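Local structure of URE2 protein (Saccharomyces cerevisiae, 1K0A) at residues 38-43 against 248-253; 23-28 against 50-55. The protein represses nitrogen catabolism genes by holding two GATA transcriptional activators in the cytoplasm, and has glutathione peroxidase activity. All blocks are in the same frame, centred on the assembly; numbering follows the deposited sequence.

Contact 1 of 2, residues 38-43 against 248-253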
ATOM      1  N   LEU A  38      -8.146 -15.435  -1.935  1.00 35.07           N
ATOM      2  CA  LEU A  38      -9.524 -15.915  -2.010  1.00 34.90           C
ATOM      3  C   LEU A  38      -9.462 -17.444  -1.925  1.00 33.98           C
ATOM      4  O   LEU A  38     -10.235 -18.069  -1.203  1.00 32.55           O
ATOM      5  CB  LEU A  38     -10.208 -15.513  -3.329  1.00 34.80           C
ATOM      6  CG  LEU A  38     -11.047 -14.237  -3.521  1.00 34.50           C
ATOM      7  CD1 LEU A  38     -12.025 -14.057  -2.377  1.00 35.50           C
ATOM      8  CD2 LEU A  38     -10.160 -13.050  -3.609  1.00 37.19           C
ATOM      9  N   SER A  39      -8.534 -18.046  -2.667  1.00 34.41           N
ATOM     10  CA  SER A  39      -8.393 -19.503  -2.659  1.00 35.86           C
ATOM     11  C   SER A  39      -8.075 -19.998  -1.255  1.00 36.81           C
ATOM     12  O   SER A  39      -8.828 -20.783  -0.683  1.00 35.74           O
ATOM     13  CB  SER A  39      -7.283 -19.954  -3.615  1.00 36.38           C
ATOM     14  OG  SER A  39      -7.602 -19.667  -4.968  1.00 39.03           O
ATOM     15  N   GLU A  40      -6.963 -19.524  -0.697  1.00 37.79           N
ATOM     16  CA  GLU A  40      -6.553 -19.935   0.641  1.00 39.39           C
ATOM     17  C   GLU A  40      -7.678 -19.826   1.660  1.00 39.47           C
ATOM     18  O   GLU A  40      -7.844 -20.701   2.502  1.00 41.47           O
ATOM     19  CB  GLU A  40      -5.356 -19.103   1.122  1.00 40.64           C
ATOM     20  CG  GLU A  40      -4.029 -19.416   0.431  1.00 44.26           C
ATOM     21  CD  GLU A  40      -3.498 -20.822   0.724  1.00 45.31           C
ATOM     22  OE1 GLU A  40      -2.444 -21.175   0.148  1.00 46.56           O
ATOM     23  OE2 GLU A  40      -4.120 -21.567   1.518  1.00 43.23           O
ATOM     24  N   LEU A  41      -8.461 -18.760   1.588  1.00 39.94           N
ATOM     25  CA  LEU A  41      -9.530 -18.586   2.555  1.00 39.77           C
ATOM     26  C   LEU A  41     -10.782 -19.385   2.280  1.00 38.79           C
ATOM     27  O   LEU A  41     -11.683 -19.419   3.107  1.00 39.53           O
ATOM     28  CB  LEU A  41      -9.871 -17.105   2.691  1.00 39.35           C
ATOM     29  CG  LEU A  41      -8.738 -16.300   3.326  1.00 38.17           C
ATOM     30  CD1 LEU A  41      -9.195 -14.860   3.510  1.00 37.90           C
ATOM     31  CD2 LEU A  41      -8.351 -16.918   4.667  1.00 31.39           C
ATOM     32  N   GLY A  42     -10.837 -20.042   1.130  1.00 40.35           N
ATOM     33  CA  GLY A  42     -12.010 -20.833   0.794  1.00 42.50           C
ATOM     34  C   GLY A  42     -13.228 -20.008   0.392  1.00 43.93           C
ATOM     35  O   GLY A  42     -14.355 -20.336   0.769  1.00 45.53           O
ATOM     36  N   PHE A  43     -13.008 -18.929  -0.357  1.00 43.33           N
ATOM     37  CA  PHE A  43     -14.101 -18.073  -0.831  1.00 43.19           C
ATOM     38  C   PHE A  43     -14.368 -18.418  -2.300  1.00 43.37           C
ATOM     39  O   PHE A  43     -13.432 -18.590  -3.082  1.00 43.63           O
ATOM     40  CB  PHE A  43     -13.727 -16.585  -0.701  1.00 40.10           C
ATOM     41  CG  PHE A  43     -13.829 -16.040   0.708  1.00 39.76           C
ATOM     42  CD1 PHE A  43     -12.914 -15.088   1.170  1.00 38.48           C
ATOM     43  CD2 PHE A  43     -14.856 -16.436   1.558  1.00 37.45           C
ATOM     44  CE1 PHE A  43     -13.023 -14.537   2.457  1.00 35.11           C
ATOM     45  CE2 PHE A  43     -14.973 -15.888   2.846  1.00 38.02           C
ATOM     46  CZ  PHE A  43     -14.053 -14.936   3.291  1.00 34.87           C
ATOM     47  N   MET A 248       4.834 -21.767  -3.370  1.00 50.19           N
ATOM     48  CA  MET A 248       4.455 -22.216  -4.711  1.00 51.95           C
ATOM     49  C   MET A 248       3.979 -23.659  -4.817  1.00 51.69           C
ATOM     50  O   MET A 248       3.397 -24.036  -5.827  1.00 52.39           O
ATOM     51  CB  MET A 248       5.591 -21.984  -5.713  1.00 52.50           C
ATOM     52  CG  MET A 248       5.710 -20.538  -6.173  1.00 53.90           C
ATOM     53  SD  MET A 248       6.856 -20.331  -7.554  1.00 59.18           S
ATOM     54  CE  MET A 248       8.455 -20.548  -6.742  1.00 56.15           C
ATOM     55  N   ARG A 249       4.212 -24.465  -3.787  1.00 52.70           N
ATOM     56  CA  ARG A 249       3.761 -25.851  -3.820  1.00 53.76           C
ATOM     57  C   ARG A 249       2.390 -26.011  -3.186  1.00 51.96           C
ATOM     58  O   ARG A 249       1.796 -27.089  -3.232  1.00 51.59           O
ATOM     59  CB  ARG A 249       4.779 -26.775  -3.143  1.00 56.61           C
ATOM     60  CG  ARG A 249       5.886 -27.215  -4.093  1.00 62.21           C
ATOM     61  CD  ARG A 249       6.769 -28.316  -3.508  1.00 67.55           C
ATOM     62  NE  ARG A 249       7.783 -27.814  -2.579  1.00 70.95           N
ATOM     63  CZ  ARG A 249       7.554 -27.459  -1.317  1.00 72.97           C
ATOM     64  NH1 ARG A 249       6.332 -27.545  -0.801  1.00 73.23           N
ATOM     65  NH2 ARG A 249       8.560 -27.019  -0.567  1.00 73.42           N
ATOM     66  N   ARG A 250       1.888 -24.932  -2.595  1.00 51.08           N
ATOM     67  CA  ARG A 250       0.567 -24.936  -1.978  1.00 50.04           C
ATOM     68  C   ARG A 250      -0.513 -25.118  -3.041  1.00 48.68           C
ATOM     69  O   ARG A 250      -0.450 -24.521  -4.119  1.00 47.74           O
ATOM     70  CB  ARG A 250       0.326 -23.624  -1.240  1.00 51.38           C
ATOM     71  CG  ARG A 250       0.789 -23.645   0.196  1.00 53.10           C
ATOM     72  CD  ARG A 250       0.516 -22.325   0.900  1.00 52.02           C
ATOM     73  NE  ARG A 250       0.442 -22.529   2.341  1.00 54.70           N
ATOM     74  CZ  ARG A 250      -0.633 -22.982   2.978  1.00 54.16           C
ATOM     75  NH1 ARG A 250      -0.605 -23.152   4.291  1.00 55.93           N
ATOM     76  NH2 ARG A 250      -1.743 -23.239   2.305  1.00 55.48           N
ATOM     77  N   PRO A 251      -1.513 -25.957  -2.756  1.00 47.27           N
ATOM     78  CA  PRO A 251      -2.595 -26.196  -3.714  1.00 45.80           C
ATOM     79  C   PRO A 251      -3.261 -24.888  -4.129  1.00 44.71           C
ATOM     80  O   PRO A 251      -3.259 -24.523  -5.309  1.00 44.71           O
ATOM     81  CB  PRO A 251      -3.539 -27.104  -2.937  1.00 46.72           C
ATOM     82  CG  PRO A 251      -2.601 -27.871  -2.063  1.00 47.54           C
ATOM     83  CD  PRO A 251      -1.665 -26.806  -1.564  1.00 47.42           C
ATOM     84  N   ALA A 252      -3.816 -24.184  -3.145  1.00 43.27           N
ATOM     85  CA  ALA A 252      -4.492 -22.914  -3.388  1.00 41.53           C
ATOM     86  C   ALA A 252      -3.652 -21.971  -4.235  1.00 41.53           C
ATOM     87  O   ALA A 252      -4.185 -21.199  -5.039  1.00 42.19           O
ATOM     88  CB  ALA A 252      -4.834 -22.249  -2.070  1.00 39.03           C
ATOM     89  N   VAL A 253      -2.340 -22.035  -4.061  1.00 39.86           N
ATOM     90  CA  VAL A 253      -1.444 -21.167  -4.810  1.00 40.61           C
ATOM     91  C   VAL A 253      -1.279 -21.581  -6.266  1.00 41.71           C
ATOM     92  O   VAL A 253      -1.196 -20.726  -7.155  1.00 40.76           O
ATOM     93  CB  VAL A 253      -0.071 -21.101  -4.133  1.00 41.24           C
ATOM     94  CG1 VAL A 253       0.877 -20.230  -4.946  1.00 41.05           C
ATOM     95  CG2 VAL A 253      -0.237 -20.540  -2.709  1.00 42.41           C
TER
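Glu40 reaches from the last turn of helix 29-41 to the start of helix 251-258, an example of how one acidic side chain can contribute to the junction between the thioredoxin-like and all-helical domains of a glutathione transferase fold. CB sets the direction: CG stands anti to the carbonyl carbon (chi1 -72°), and a bend at chi2 (-66°) turns the chain across the methyl of Ala252. Glu40 CG lies 3.9 Å from Ala252 CB, and Glu40 CD comes within 3.4 Å of the same methyl. At the tip both oxygens turn to one nitrogen. Glu40 OE2 forms a salt bridge with Arg250 NH2 at 3.0 Å, and OE1 receives a weak, bent hydrogen bond from the same nitrogen; Glu40 OE1 also lies against Val253 CG2 at 3.7 Å. The arginine, extended from CG to NE, crosses the glutamate at about a right angle, with carboxylate and guanidinium planes 74° apart, so the pair is not the flat, two-nitrogen fork. Next to Glu40 in the chain, Ser39 CB packs against Ala252 CB at 3.7 Å; the serine hydroxyl is hydrogen-bonded to Ala35 O and Lys255. Arg250 is the N-cap residue of its helix, and the Glu40 carboxylate lies beside that helix's first turn, where its negative charge probably interacts favourably with the helix dipole. Because one nitrogen serves both oxygens, the attraction is likely to be more electrostatic than directional.

Contact 2 of 2, residues 23-28 against 50-55. With GTX (S-hexylglutathione), chain C.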
ATOM      1  N   PHE A  23     -11.901  -8.752 -10.569  1.00 35.83           N
ATOM      2  CA  PHE A  23     -11.492  -8.140 -11.824  1.00 36.96           C
ATOM      3  C   PHE A  23      -9.976  -8.234 -11.819  1.00 36.71           C
ATOM      4  O   PHE A  23      -9.323  -7.776 -10.885  1.00 34.73           O
ATOM      5  CB  PHE A  23     -11.961  -6.689 -11.901  1.00 36.41           C
ATOM      6  CG  PHE A  23     -13.435  -6.560 -12.077  1.00 37.40           C
ATOM      7  CD1 PHE A  23     -14.267  -6.377 -10.979  1.00 37.67           C
ATOM      8  CD2 PHE A  23     -14.004  -6.692 -13.340  1.00 38.31           C
ATOM      9  CE1 PHE A  23     -15.653  -6.329 -11.135  1.00 40.67           C
ATOM     10  CE2 PHE A  23     -15.385  -6.647 -13.510  1.00 39.39           C
ATOM     11  CZ  PHE A  23     -16.215  -6.464 -12.407  1.00 39.07           C
ATOM     12  N   SER A  24      -9.416  -8.847 -12.853  1.00 38.44           N
ATOM     13  CA  SER A  24      -7.976  -9.021 -12.898  1.00 40.07           C
ATOM     14  C   SER A  24      -7.456  -9.016 -14.315  1.00 43.37           C
ATOM     15  O   SER A  24      -8.167  -8.648 -15.254  1.00 43.99           O
ATOM     16  CB  SER A  24      -7.601 -10.344 -12.216  1.00 36.77           C
ATOM     17  OG  SER A  24      -6.199 -10.477 -12.056  1.00 34.11           O
ATOM     18  N   HIS A  25      -6.196  -9.409 -14.450  1.00 46.64           N
ATOM     19  CA  HIS A  25      -5.546  -9.500 -15.742  1.00 49.68           C
ATOM     20  C   HIS A  25      -4.628 -10.722 -15.735  1.00 51.46           C
ATOM     21  O   HIS A  25      -4.063 -11.081 -14.699  1.00 52.79           O
ATOM     22  CB  HIS A  25      -4.733  -8.253 -16.038  1.00 49.37           C
ATOM     23  CG  HIS A  25      -4.250  -8.195 -17.447  1.00 52.62           C
ATOM     24  ND1 HIS A  25      -4.880  -7.447 -18.419  1.00 54.38           N
ATOM     25  CD2 HIS A  25      -3.255  -8.870 -18.074  1.00 53.01           C
ATOM     26  CE1 HIS A  25      -4.298  -7.665 -19.584  1.00 54.66           C
ATOM     27  NE2 HIS A  25      -3.310  -8.526 -19.403  1.00 54.03           N
ATOM     28  N   ARG A  26      -4.480 -11.357 -16.891  1.00 51.57           N
ATOM     29  CA  ARG A  26      -3.659 -12.555 -17.012  1.00 53.58           C
ATOM     30  C   ARG A  26      -2.186 -12.301 -16.681  1.00 53.21           C
ATOM     31  O   ARG A  26      -1.463 -13.217 -16.293  1.00 52.68           O
ATOM     32  CB  ARG A  26      -3.802 -13.115 -18.429  1.00 55.23           C
ATOM     33  CG  ARG A  26      -5.262 -13.207 -18.871  1.00 58.66           C
ATOM     34  CD  ARG A  26      -5.420 -13.465 -20.366  1.00 59.46           C
ATOM     35  NE  ARG A  26      -6.830 -13.464 -20.755  1.00 59.99           N
ATOM     36  CZ  ARG A  26      -7.739 -14.317 -20.285  1.00 59.77           C
ATOM     37  NH1 ARG A  26      -7.386 -15.253 -19.407  1.00 59.14           N
ATOM     38  NH2 ARG A  26      -9.002 -14.226 -20.681  1.00 57.47           N
ATOM     39  N   SER A  27      -1.754 -11.053 -16.825  1.00 52.41           N
ATOM     40  CA  SER A  27      -0.371 -10.678 -16.543  1.00 51.83           C
ATOM     41  C   SER A  27      -0.293  -9.754 -15.329  1.00 50.84           C
ATOM     42  O   SER A  27       0.663  -8.989 -15.177  1.00 50.56           O
ATOM     43  CB  SER A  27       0.229  -9.966 -17.762  1.00 53.14           C
ATOM     44  OG  SER A  27       0.152 -10.779 -18.920  1.00 55.42           O
ATOM     45  N   ALA A  28      -1.302  -9.821 -14.467  1.00 50.00           N
ATOM     46  CA  ALA A  28      -1.349  -8.971 -13.281  1.00 47.82           C
ATOM     47  C   ALA A  28      -1.046  -9.756 -12.019  1.00 45.69           C
ATOM     48  O   ALA A  28      -1.929 -10.399 -11.455  1.00 47.44           O
ATOM     49  CB  ALA A  28      -2.718  -8.313 -13.168  1.00 46.95           C
ATOM     50  N   LEU A  50     -10.160  -8.286 -17.628  1.00 57.70           N
ATOM     51  CA  LEU A  50     -10.410  -7.128 -18.462  1.00 61.38           C
ATOM     52  C   LEU A  50      -9.412  -7.045 -19.607  1.00 65.22           C
ATOM     53  O   LEU A  50      -8.298  -7.569 -19.518  1.00 66.08           O
ATOM     54  CB  LEU A  50     -10.317  -5.848 -17.635  1.00 59.79           C
ATOM     55  CG  LEU A  50     -11.364  -5.583 -16.560  1.00 57.86           C
ATOM     56  CD1 LEU A  50     -11.035  -4.275 -15.864  1.00 58.62           C
ATOM     57  CD2 LEU A  50     -12.743  -5.511 -17.186  1.00 57.66           C
ATOM     58  N   ASP A  51      -9.832  -6.390 -20.688  1.00 69.66           N
ATOM     59  CA  ASP A  51      -8.983  -6.179 -21.855  1.00 73.27           C
ATOM     60  C   ASP A  51      -8.901  -4.670 -22.031  1.00 74.78           C
ATOM     61  O   ASP A  51      -9.838  -4.040 -22.534  1.00 74.91           O
ATOM     62  CB  ASP A  51      -9.591  -6.813 -23.110  1.00 75.26           C
ATOM     63  CG  ASP A  51      -8.691  -6.662 -24.332  1.00 77.49           C
ATOM     64  OD1 ASP A  51      -8.391  -5.508 -24.716  1.00 78.58           O
ATOM     65  OD2 ASP A  51      -8.280  -7.695 -24.905  1.00 77.58           O
ATOM     66  N   PHE A  52      -7.783  -4.095 -21.604  1.00 75.97           N
ATOM     67  CA  PHE A  52      -7.592  -2.655 -21.691  1.00 77.49           C
ATOM     68  C   PHE A  52      -7.507  -2.154 -23.130  1.00 78.41           C
ATOM     69  O   PHE A  52      -7.884  -1.014 -23.416  1.00 79.20           O
ATOM     70  CB  PHE A  52      -6.348  -2.241 -20.896  1.00 77.62           C
ATOM     71  CG  PHE A  52      -6.467  -2.487 -19.412  1.00 77.23           C
ATOM     72  CD1 PHE A  52      -6.475  -3.789 -18.903  1.00 76.81           C
ATOM     73  CD2 PHE A  52      -6.599  -1.420 -18.524  1.00 77.07           C
ATOM     74  CE1 PHE A  52      -6.614  -4.021 -17.531  1.00 76.27           C
ATOM     75  CE2 PHE A  52      -6.741  -1.639 -17.150  1.00 76.60           C
ATOM     76  CZ  PHE A  52      -6.748  -2.942 -16.653  1.00 76.78           C
ATOM     77  N   ASN A  53      -7.022  -3.000 -24.035  1.00 78.95           N
ATOM     78  CA  ASN A  53      -6.920  -2.616 -25.440  1.00 79.42           C
ATOM     79  C   ASN A  53      -8.296  -2.373 -26.041  1.00 79.28           C
ATOM     80  O   ASN A  53      -8.450  -1.609 -26.995  1.00 79.37           O
ATOM     81  CB  ASN A  53      -6.189  -3.693 -26.239  1.00 79.40           C
ATOM     82  CG  ASN A  53      -4.711  -3.411 -26.359  1.00 79.91           C
ATOM     83  OD1 ASN A  53      -3.998  -3.332 -25.357  1.00 79.37           O
ATOM     84  ND2 ASN A  53      -4.241  -3.242 -27.590  1.00 80.00           N
ATOM     85  N   LEU A  54      -9.294  -3.036 -25.471  1.00 78.89           N
ATOM     86  CA  LEU A  54     -10.667  -2.897 -25.924  1.00 78.08           C
ATOM     87  C   LEU A  54     -11.323  -1.770 -25.124  1.00 77.46           C
ATOM     88  O   LEU A  54     -12.459  -1.374 -25.392  1.00 77.41           O
ATOM     89  CB  LEU A  54     -11.408  -4.228 -25.728  1.00 77.80           C
ATOM     90  CG  LEU A  54     -11.185  -5.350 -26.763  1.00 78.23           C
ATOM     91  CD1 LEU A  54      -9.738  -5.397 -27.245  1.00 76.95           C
ATOM     92  CD2 LEU A  54     -11.593  -6.684 -26.145  1.00 77.41           C
ATOM     93  N   GLY A  55     -10.586  -1.250 -24.145  1.00 76.79           N
ATOM     94  CA  GLY A  55     -11.088  -0.166 -23.318  1.00 75.59           C
ATOM     95  C   GLY A  55     -12.148  -0.568 -22.305  1.00 74.95           C
ATOM     96  O   GLY A  55     -13.095   0.182 -22.066  1.00 75.09           O
TER
HETATM   97  N1  GTX C 355      -1.517  -0.363  -6.239  1.00 43.67           N
HETATM   98  CA1 GTX C 355      -2.365  -1.277  -7.146  1.00 43.71           C
HETATM   99  C1  GTX C 355      -2.728  -2.513  -6.354  1.00 41.08           C
HETATM  100  O11 GTX C 355      -3.841  -3.041  -6.538  1.00 41.62           O
HETATM  101  O12 GTX C 355      -1.813  -3.003  -5.445  1.00 35.67           O
HETATM  102  CB1 GTX C 355      -1.537  -1.608  -8.438  1.00 46.75           C
HETATM  103  CG1 GTX C 355      -2.300  -2.534  -9.448  1.00 49.94           C
HETATM  104  CD1 GTX C 355      -1.632  -2.532 -10.785  1.00 51.38           C
HETATM  105  OE1 GTX C 355      -0.472  -2.048 -10.961  1.00 53.77           O
HETATM  106  N2  GTX C 355      -2.366  -3.086 -11.764  1.00 53.22           N
HETATM  107  CA2 GTX C 355      -1.845  -3.155 -13.135  1.00 55.37           C
HETATM  108  C2  GTX C 355      -2.911  -2.528 -14.132  1.00 54.99           C
HETATM  109  O2  GTX C 355      -4.104  -2.623 -13.912  1.00 48.49           O
HETATM  110  CB2 GTX C 355      -1.665  -4.652 -13.598  1.00 62.58           C
HETATM  111  SG2 GTX C 355      -0.484  -5.579 -12.583  1.00 73.94           S
HETATM  112  C1S GTX C 355       1.062  -4.599 -12.529  1.00 71.14           C
HETATM  113  C2S GTX C 355       1.702  -4.461 -13.907  1.00 72.11           C
HETATM  114  C3S GTX C 355       3.223  -4.392 -13.907  1.00 72.21           C
HETATM  115  C4S GTX C 355       4.027  -5.223 -14.931  1.00 73.46           C
HETATM  116  C5S GTX C 355       3.724  -6.746 -14.992  1.00 73.65           C
HETATM  117  C6S GTX C 355       4.148  -7.570 -13.756  1.00 73.96           C
HETATM  118  N3  GTX C 355      -2.458  -1.893 -15.173  1.00 56.63           N
HETATM  119  CA3 GTX C 355      -2.220  -0.441 -15.184  1.00 60.73           C
HETATM  120  C3  GTX C 355      -2.770   0.147 -16.434  1.00 61.11           C
HETATM  121  O31 GTX C 355      -2.723   1.381 -16.736  1.00 61.11           O
HETATM  122  O32 GTX C 355      -3.337  -0.752 -17.243  1.00 63.56           O
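His25 swings its ring out with CG anti to the backbone N (chi1 -170°), while Phe52, at chi1 -65°, has CG anti to its carbonyl carbon; these torsions bring the two rings together beside the bound S-hexylglutathione. The setting is the thioredoxin-like domain, where strand 20-24 and strand 45-49 run parallel and the helix between them makes a beta-alpha-beta crossover. One residue past the end of strand 45-49, Leu50 N continues the pairing by donating at 3.1 Å to O of Ser24, the last residue of strand 20-24. Beside this bond Leu50 CD2 touches Phe23 CD2 at 4.2 Å, in a buried apolar layer to which Phe62 adds an edge-to-face ring contact with Phe23. The histidine comes obliquely to Phe52, its ND1 3.9 Å from Phe52 CE1, and Ser27 N lies at the edge of the imidazole, in its plane, within the type I turn from His25 to Ala28. Phe52 also meets the ring of His57, a glutathione-binding residue. On the ligand's cysteinyl part, Ala28 CB lies 3.6 Å from the thioether sulfur SG2. Phe52 itself helps line the glutathione site: over one face of its ring lies O32 of the ligand's glycyl carboxylate, 3.5 Å from Phe52 CE2.

From the N terminus the chain first runs along strand 20-24, whose end and following turn supply 23-28, then through helix 29-41, whose end supplies 38-43. Strand 45-49 follows, and residues 50-55 come back to the end of strand 20-24, so contact 2 closes a short loop of 21 intervening residues around the crossover. Contact 1 opens within that loop and closes only after another 204 residues, when 248-253 returns near the C terminus; the two loops therefore cross. Contact 2 ties parts of the thioredoxin-like domain together beside the glutathione site; contact 1 joins that domain to the helical one, away from the annotated sites. The centres of contact 1 and contact 2 lie about 22 Å apart.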